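Local atomic coordinates of competence protein ComEA-related protein (Thermus thermophilus, PDB entry 2DUY), a protein that is of unknown function but carries helix-hairpin-helix motifs and probably binds DNA. Residues 41-44 with 48-51. Residues are numbered along the deposited sequence; the frame is centred on the assembly and turned at random.
Sequences RRIV and PYAR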
loop_
_atom_site.group_PDB
_atom_site.type_symbol
_atom_site.label_atom_id
_atom_site.label_comp_id
_atom_site.label_asym_id
_atom_site.label_seq_id
_atom_site.Cartn_x
_atom_site.Cartn_y
_atom_site.Cartn_z
ATOM N N ARG A 41 4.727 3.930 6.519
ATOM C CA ARG A 41 4.326 4.271 7.886
ATOM C C ARG A 41 2.933 4.900 7.913
ATOM O O ARG A 41 2.096 4.547 8.746
ATOM C CB ARG A 41 5.320 5.253 8.500
ATOM C CG ARG A 41 5.177 5.408 10.002
ATOM C CD ARG A 41 5.802 6.708 10.513
ATOM N NE ARG A 41 4.814 7.784 10.614
ATOM C CZ ARG A 41 4.447 8.585 9.618
ATOM N NH1 ARG A 41 4.990 8.456 8.411
ATOM N NH2 ARG A 41 3.520 9.512 9.827
ATOM N N ARG A 42 2.687 5.845 7.009
ATOM C CA ARG A 42 1.379 6.503 6.955
ATOM C C ARG A 42 0.276 5.515 6.585
ATOM O O ARG A 42 -0.856 5.639 7.044
ATOM C CB ARG A 42 1.394 7.644 5.935
ATOM C CG ARG A 42 2.302 8.796 6.326
ATOM C CD ARG A 42 2.437 9.803 5.200
ATOM N NE ARG A 42 3.225 10.962 5.609
ATOM C CZ ARG A 42 3.616 11.929 4.784
ATOM N NH1 ARG A 42 3.295 11.874 3.492
ATOM N NH2 ARG A 42 4.321 12.954 5.250
ATOM N N ILE A 43 0.596 4.547 5.738
ATOM C CA ILE A 43 -0.403 3.558 5.355
ATOM C C ILE A 43 -0.808 2.761 6.600
ATOM O O ILE A 43 -1.991 2.579 6.849
ATOM C CB ILE A 43 0.134 2.611 4.255
ATOM C CG1 ILE A 43 0.240 3.386 2.936
ATOM C CG2 ILE A 43 -0.796 1.387 4.090
ATOM C CD1 ILE A 43 0.911 2.615 1.810
ATOM N N VAL A 44 0.164 2.302 7.388
ATOM C CA VAL A 44 -0.170 1.530 8.601
ATOM C C VAL A 44 -1.001 2.371 9.558
ATOM O O VAL A 44 -1.997 1.901 10.127
ATOM C CB VAL A 44 1.086 1.058 9.377
ATOM C CG1 VAL A 44 0.653 0.344 10.669
ATOM C CG2 VAL A 44 1.910 0.119 8.519
ATOM N N PRO A 48 -8.000 1.022 9.685
ATOM C CA PRO A 48 -8.247 0.067 8.604
ATOM C C PRO A 48 -8.745 0.694 7.307
ATOM O O PRO A 48 -9.247 1.818 7.301
ATOM C CB PRO A 48 -9.304 -0.854 9.205
ATOM C CG PRO A 48 -10.157 0.112 9.955
ATOM C CD PRO A 48 -9.133 1.029 10.636
ATOM N N TYR A 49 -8.597 -0.061 6.224
ATOM C CA TYR A 49 -9.065 0.331 4.896
ATOM C C TYR A 49 -10.215 -0.612 4.544
ATOM O O TYR A 49 -10.083 -1.828 4.703
ATOM C CB TYR A 49 -7.943 0.172 3.858
ATOM C CG TYR A 49 -6.754 1.057 4.151
ATOM C CD1 TYR A 49 -5.662 0.583 4.878
ATOM C CD2 TYR A 49 -6.771 2.401 3.792
ATOM C CE1 TYR A 49 -4.625 1.434 5.238
ATOM C CE2 TYR A 49 -5.747 3.256 4.148
ATOM C CZ TYR A 49 -4.677 2.769 4.874
ATOM O OH TYR A 49 -3.677 3.628 5.241
ATOM N N ALA A 50 -11.344 -0.067 4.091
ATOM C CA ALA A 50 -12.482 -0.911 3.711
ATOM C C ALA A 50 -12.316 -1.336 2.255
ATOM O O ALA A 50 -12.807 -2.387 1.841
ATOM C CB ALA A 50 -13.802 -0.154 3.899
ATOM N N ARG A 51 -11.635 -0.500 1.477
ATOM C CA ARG A 51 -11.358 -0.793 0.078
ATOM C C ARG A 51 -10.031 -0.136 -0.281
ATOM O O ARG A 51 -9.568 0.770 0.417
ATOM C CB ARG A 51 -12.490 -0.298 -0.846
ATOM C CG ARG A 51 -12.695 1.238 -0.910
ATOM C CD ARG A 51 -13.937 1.690 -0.145
ATOM N NE ARG A 51 -14.132 3.149 -0.204
ATOM C CZ ARG A 51 -14.927 3.779 -1.065
ATOM N NH1 ARG A 51 -15.621 3.095 -1.965
ATOM N NH2 ARG A 51 -15.035 5.110 -1.026
#
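The phenol of Y49 reaches back to the helix that precedes it in the chain and hydrogen-bonds a main-chain carbonyl there. Its hydroxyl is the donor: Y49 OH lies 2.6 Å from I43 O, a short bond. The donor sits in the plane of the I43 carbonyl and on one of its lone pairs, with a C=O···OH angle of 117°. Seen from the tyrosine, that oxygen lies at the ring edge and in the ring plane, with Y49 CE1, the ring carbon next to CZ, 3.3 Å from I43 O. With CG anti to its own carbonyl carbon (chi1 -62°), the tyrosine points its ring at the helix, hydroxyl foremost.

The apolar part is small and belongs to one branch of I43. Its CG2 methyl is anti to the backbone N, which sets it beside the carbonyl carbon; from there I43 CG2 touches Y49 CE1 at 4.0 Å. The two side chains cross at about a right angle. A phenylalanine in place of Y49 would probably leave the I43 carbonyl without its hydroxyl donor and the ring less firmly tied to the helix.

R42 comes near only with its backbone: R42 O is 3.9 Å from Y49 OH, and no hydrogen bond links the two. Its guanidinium leads away, and NH1 hydrogen-bonds K59 O.

Within the helix-hairpin-helix region, the contact ties helix 37-45 to the loop running on toward helix 63-69. L21, K57 and V58 pack against the Y49 side chain, while N22 OD1 bonds its backbone N. I43, itself buried, also packs on L29 of helix 26-29, so one residue of helix 37-45 meets both that helix and the loop tyrosine.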